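Local coordinates for protein activated BY transcription factor SSRB (PDB 2WNW) that belongs to glycosyl hydrolase family 30, pairing a TIM barrel with a beta-sandwich domain, and is known as SrfJ, activated by the transcription factor SsrB, at residues A[258-270]-A[285-297]. Numbering follows the deposited sequence.
Sequences NYKGINGLAFHWY and LPDKKLLFSEGCV
Gly264 to Phe267 pair in parallel with Lys289 to Phe292, the strands 264-268 and 289-294 running at 36° to each other, and five backbone hydrogen bonds step from Lys289 N–Asn263 O to Ser293 N–Phe267 O. Just ahead of the ladder, Lys288 bends at chi2 (-56°) and lays CE over one face of the Tyr259 ring. Lys288 NZ makes a cation-pi contact there, 4.3 Å from the Tyr259 ring centroid, and ties up two carbonyls at the end of helix 256-261: Tyr259 O at 2.6 Å and Ile262 O at 2.7 Å. A water links Tyr259 OH to Asp287 N.

Phe267 and Phe292 sit on the same side of the sheet as Leu265 and Leu290; Phe292 CA lies over the Phe267 ring. Past the ladder, Gly295 CA packs against one face of the Trp269 indole, 3.7 Å from the five-membered ring's centroid. In the indole plane, Trp269 NE1 donates to Cys296 O (3.2 Å).

On the barrel's inner side, Glu294 CB lies over the His268 ring while Glu294 OE2 takes a 2.6 Å hydrogen bond from Tyr270 OH on the anti lone pair. OE2 also hydrogen-bonds a glycerol, probably from the crystallisation liquor, and OE1 forms a salt bridge with Arg87, consistent with a polar pocket at the C-terminal ends of the barrel strands. Asp239 OD1 is hydrogen-bonded to both His268 NE2 and Ser293 OG.

Helix 275-284 completes this beta-alpha-beta unit of the TIM barrel; strands 234-239 and 327-330 flank the pair, and helix 305-322 packs on Phe267, Trp269 and Phe292.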
loop_
_atom_site.group_PDB
_atom_site.type_symbol
_atom_site.label_atom_id
_atom_site.label_comp_id
_atom_site.label_asym_id
_atom_site.label_seq_id
_atom_site.Cartn_x
_atom_site.Cartn_y
_atom_site.Cartn_z
ATOM N N ASN A 258 23.599 7.617 16.761
ATOM C CA ASN A 258 23.382 7.240 15.371
ATOM C C ASN A 258 22.226 8.036 14.790
ATOM O O ASN A 258 22.292 8.509 13.657
ATOM C CB ASN A 258 23.079 5.748 15.256
ATOM C CG ASN A 258 24.260 4.889 15.632
ATOM O OD1 ASN A 258 25.405 5.345 15.606
ATOM N ND2 ASN A 258 23.995 3.632 15.970
ATOM N N TYR A 259 21.166 8.187 15.575
ATOM C CA TYR A 259 20.006 8.935 15.121
ATOM C C TYR A 259 20.417 10.352 14.740
ATOM O O TYR A 259 19.992 10.876 13.711
ATOM C CB TYR A 259 18.938 8.993 16.216
ATOM C CG TYR A 259 17.674 9.673 15.747
ATOM C CD1 TYR A 259 16.697 8.965 15.048
ATOM C CD2 TYR A 259 17.494 11.044 15.926
ATOM C CE1 TYR A 259 15.571 9.609 14.535
ATOM C CE2 TYR A 259 16.376 11.696 15.416
ATOM C CZ TYR A 259 15.419 10.974 14.721
ATOM O OH TYR A 259 14.323 11.624 14.202
ATOM N N LYS A 260 21.256 10.967 15.567
ATOM C CA LYS A 260 21.710 12.329 15.311
ATOM C C LYS A 260 22.702 12.468 14.159
ATOM O O LYS A 260 22.700 13.479 13.458
ATOM C CB LYS A 260 22.339 12.926 16.575
ATOM C CG LYS A 260 21.353 13.172 17.703
ATOM C CD LYS A 260 22.032 13.828 18.897
ATOM C CE LYS A 260 21.024 14.162 19.987
ATOM N NZ LYS A 260 21.666 14.828 21.159
ATOM N N GLY A 261 23.537 11.455 13.949
ATOM C CA GLY A 261 24.538 11.557 12.901
ATOM C C GLY A 261 24.239 10.954 11.541
ATOM O O GLY A 261 24.989 11.182 10.593
ATOM N N ILE A 262 23.150 10.203 11.431
ATOM C CA ILE A 262 22.796 9.561 10.167
ATOM C C ILE A 262 21.494 10.135 9.606
ATOM O O ILE A 262 20.492 10.219 10.316
ATOM C CB ILE A 262 22.681 8.042 10.382
ATOM C CG1 ILE A 262 24.050 7.499 10.812
ATOM C CG2 ILE A 262 22.183 7.357 9.120
ATOM C CD1 ILE A 262 24.042 6.046 11.217
ATOM N N ASN A 263 21.520 10.517 8.329
ATOM C CA ASN A 263 20.369 11.134 7.661
ATOM C C ASN A 263 19.267 10.185 7.196
ATOM O O ASN A 263 18.123 10.603 7.007
ATOM C CB ASN A 263 20.839 11.956 6.457
ATOM C CG ASN A 263 21.876 13.002 6.825
ATOM O OD1 ASN A 263 23.033 12.683 7.101
ATOM N ND2 ASN A 263 21.461 14.263 6.834
ATOM N N GLY A 264 19.598 8.918 6.994
ATOM C CA GLY A 264 18.577 7.988 6.552
ATOM C C GLY A 264 19.135 6.683 6.038
ATOM O O GLY A 264 20.281 6.334 6.315
ATOM N N LEU A 265 18.315 5.949 5.293
ATOM C CA LEU A 265 18.757 4.675 4.750
ATOM C C LEU A 265 18.572 4.648 3.250
ATOM O O LEU A 265 17.617 5.216 2.722
ATOM C CB LEU A 265 17.974 3.510 5.361
ATOM C CG LEU A 265 18.049 3.278 6.874
ATOM C CD1 LEU A 265 17.034 4.165 7.581
ATOM C CD2 LEU A 265 17.751 1.814 7.164
ATOM N N ALA A 266 19.506 3.997 2.567
ATOM C CA ALA A 266 19.427 3.854 1.121
ATOM C C ALA A 266 19.016 2.404 0.895
ATOM O O ALA A 266 19.308 1.546 1.722
ATOM C CB ALA A 266 20.780 4.125 0.493
ATOM N N PHE A 267 18.325 2.121 -0.204
ATOM C CA PHE A 267 17.923 0.746 -0.468
ATOM C C PHE A 267 17.879 0.419 -1.950
ATOM O O PHE A 267 17.816 1.313 -2.796
ATOM C CB PHE A 267 16.568 0.433 0.182
ATOM C CG PHE A 267 15.465 1.378 -0.210
ATOM C CD1 PHE A 267 15.150 2.472 0.588
ATOM C CD2 PHE A 267 14.744 1.175 -1.384
ATOM C CE1 PHE A 267 14.128 3.352 0.227
ATOM C CE2 PHE A 267 13.720 2.050 -1.756
ATOM C CZ PHE A 267 13.415 3.139 -0.947
ATOM N N HIS A 268 17.925 -0.876 -2.248
ATOM C CA HIS A 268 17.908 -1.386 -3.615
ATOM C C HIS A 268 16.645 -2.226 -3.806
ATOM O O HIS A 268 15.873 -2.414 -2.861
ATOM C CB HIS A 268 19.156 -2.241 -3.863
ATOM C CG HIS A 268 20.446 -1.544 -3.546
ATOM N ND1 HIS A 268 21.659 -2.199 -3.525
ATOM C CD2 HIS A 268 20.710 -0.252 -3.232
ATOM C CE1 HIS A 268 22.615 -1.342 -3.210
ATOM N NE2 HIS A 268 22.066 -0.153 -3.027
ATOM N N TRP A 269 16.442 -2.754 -5.012
ATOM C CA TRP A 269 15.235 -3.532 -5.289
ATOM C C TRP A 269 15.447 -4.995 -5.654
ATOM O O TRP A 269 14.510 -5.664 -6.077
ATOM C CB TRP A 269 14.440 -2.869 -6.425
ATOM C CG TRP A 269 15.050 -2.995 -7.819
ATOM C CD1 TRP A 269 15.917 -3.962 -8.264
ATOM C CD2 TRP A 269 14.751 -2.178 -8.962
ATOM N NE1 TRP A 269 16.166 -3.799 -9.610
ATOM C CE2 TRP A 269 15.464 -2.713 -10.062
ATOM C CE3 TRP A 269 13.944 -1.048 -9.164
ATOM C CZ2 TRP A 269 15.394 -2.156 -11.348
ATOM C CZ3 TRP A 269 13.876 -0.492 -10.448
ATOM C CH2 TRP A 269 14.596 -1.049 -11.517
ATOM N N TYR A 270 16.657 -5.502 -5.471
ATOM C CA TYR A 270 16.958 -6.864 -5.893
ATOM C C TYR A 270 16.217 -8.044 -5.262
ATOM O O TYR A 270 16.324 -9.160 -5.768
ATOM C CB TYR A 270 18.474 -7.080 -5.843
ATOM C CG TYR A 270 19.222 -6.067 -6.696
ATOM C CD1 TYR A 270 20.055 -5.113 -6.115
ATOM C CD2 TYR A 270 19.065 -6.042 -8.083
ATOM C CE1 TYR A 270 20.715 -4.156 -6.894
ATOM C CE2 TYR A 270 19.717 -5.091 -8.870
ATOM C CZ TYR A 270 20.540 -4.151 -8.267
ATOM O OH TYR A 270 21.183 -3.209 -9.037
ATOM N N LEU A 285 10.121 7.051 11.334
ATOM C CA LEU A 285 11.241 7.982 11.215
ATOM C C LEU A 285 10.894 9.065 10.200
ATOM O O LEU A 285 11.555 9.203 9.166
ATOM C CB LEU A 285 12.492 7.232 10.758
ATOM C CG LEU A 285 12.960 6.107 11.685
ATOM C CD1 LEU A 285 14.057 5.303 10.998
ATOM C CD2 LEU A 285 13.462 6.701 12.994
ATOM N N PRO A 286 9.855 9.861 10.490
ATOM C CA PRO A 286 9.427 10.929 9.584
ATOM C C PRO A 286 10.493 11.943 9.199
ATOM O O PRO A 286 10.414 12.542 8.129
ATOM C CB PRO A 286 8.260 11.570 10.335
ATOM C CG PRO A 286 8.619 11.350 11.763
ATOM C CD PRO A 286 9.104 9.922 11.755
ATOM N N ASP A 287 11.492 12.134 10.055
ATOM C CA ASP A 287 12.535 13.109 9.754
ATOM C C ASP A 287 13.754 12.535 9.039
ATOM O O ASP A 287 14.689 13.271 8.721
ATOM C CB ASP A 287 12.980 13.829 11.033
ATOM C CG ASP A 287 11.829 14.529 11.740
ATOM O OD1 ASP A 287 10.996 15.159 11.053
ATOM O OD2 ASP A 287 11.763 14.456 12.986
ATOM N N LYS A 288 13.752 11.228 8.787
ATOM C CA LYS A 288 14.869 10.596 8.088
ATOM C C LYS A 288 14.494 10.363 6.631
ATOM O O LYS A 288 13.315 10.358 6.285
ATOM C CB LYS A 288 15.238 9.268 8.752
ATOM C CG LYS A 288 15.770 9.429 10.169
ATOM C CD LYS A 288 16.964 10.372 10.200
ATOM C CE LYS A 288 17.489 10.566 11.612
ATOM N NZ LYS A 288 18.567 11.596 11.645
ATOM N N LYS A 289 15.496 10.182 5.777
ATOM C CA LYS A 289 15.238 9.964 4.359
ATOM C C LYS A 289 15.375 8.499 3.975
ATOM O O LYS A 289 16.271 7.806 4.452
ATOM C CB LYS A 289 16.185 10.821 3.517
ATOM C CG LYS A 289 15.967 12.316 3.706
ATOM C CD LYS A 289 16.813 13.145 2.756
ATOM C CE LYS A 289 16.513 14.630 2.909
ATOM N NZ LYS A 289 17.296 15.454 1.936
ATOM N N LEU A 290 14.467 8.037 3.118
ATOM C CA LEU A 290 14.467 6.657 2.642
ATOM C C LEU A 290 14.699 6.734 1.138
ATOM O O LEU A 290 13.765 6.837 0.348
ATOM C CB LEU A 290 13.124 5.996 2.956
ATOM C CG LEU A 290 12.754 6.028 4.444
ATOM C CD1 LEU A 290 11.359 5.444 4.642
ATOM C CD2 LEU A 290 13.782 5.245 5.255
ATOM N N LEU A 291 15.968 6.679 0.764
ATOM C CA LEU A 291 16.392 6.812 -0.622
ATOM C C LEU A 291 16.581 5.525 -1.419
ATOM O O LEU A 291 17.244 4.595 -0.958
ATOM C CB LEU A 291 17.703 7.605 -0.640
ATOM C CG LEU A 291 18.489 7.774 -1.939
ATOM C CD1 LEU A 291 17.728 8.688 -2.885
ATOM C CD2 LEU A 291 19.863 8.353 -1.619
ATOM N N PHE A 292 16.001 5.475 -2.616
ATOM C CA PHE A 292 16.198 4.316 -3.484
ATOM C C PHE A 292 17.519 4.651 -4.170
ATOM O O PHE A 292 17.587 5.586 -4.973
ATOM C CB PHE A 292 15.097 4.190 -4.538
ATOM C CG PHE A 292 15.372 3.116 -5.548
ATOM C CD1 PHE A 292 15.230 1.774 -5.210
ATOM C CD2 PHE A 292 15.850 3.440 -6.814
ATOM C CE1 PHE A 292 15.569 0.765 -6.123
ATOM C CE2 PHE A 292 16.190 2.439 -7.731
ATOM C CZ PHE A 292 16.047 1.097 -7.376
ATOM N N SER A 293 18.565 3.892 -3.866
ATOM C CA SER A 293 19.881 4.193 -4.415
ATOM C C SER A 293 20.408 3.358 -5.571
ATOM O O SER A 293 21.401 3.737 -6.188
ATOM C CB SER A 293 20.915 4.161 -3.290
ATOM O OG SER A 293 20.980 2.863 -2.728
ATOM N N GLU A 294 19.787 2.223 -5.863
ATOM C CA GLU A 294 20.283 1.405 -6.960
ATOM C C GLU A 294 19.357 0.277 -7.386
ATOM O O GLU A 294 18.742 -0.392 -6.561
ATOM C CB GLU A 294 21.643 0.802 -6.602
ATOM C CG GLU A 294 22.325 0.118 -7.777
ATOM C CD GLU A 294 23.315 -0.942 -7.342
ATOM O OE1 GLU A 294 24.250 -0.615 -6.580
ATOM O OE2 GLU A 294 23.154 -2.105 -7.768
ATOM N N GLY A 295 19.288 0.072 -8.695
ATOM C CA GLY A 295 18.476 -0.986 -9.252
ATOM C C GLY A 295 18.794 -1.099 -10.731
ATOM O O GLY A 295 19.213 -0.121 -11.357
ATOM N N CYS A 296 18.627 -2.297 -11.281
ATOM C CA CYS A 296 18.862 -2.533 -12.701
ATOM C C CYS A 296 18.233 -3.869 -13.069
ATOM O O CYS A 296 17.774 -4.614 -12.195
ATOM C CB CYS A 296 20.366 -2.561 -13.021
ATOM S SG CYS A 296 21.274 -4.019 -12.415
ATOM N N VAL A 297 18.201 -4.161 -14.363
ATOM C CA VAL A 297 17.650 -5.413 -14.857
ATOM C C VAL A 297 18.728 -6.075 -15.707
ATOM O O VAL A 297 19.607 -5.400 -16.241
ATOM C CB VAL A 297 16.381 -5.179 -15.724
ATOM C CG1 VAL A 297 15.264 -4.588 -14.864
ATOM C CG2 VAL A 297 16.700 -4.250 -16.886
HETATM O O HOH W 1 12.272 10.886 12.569
#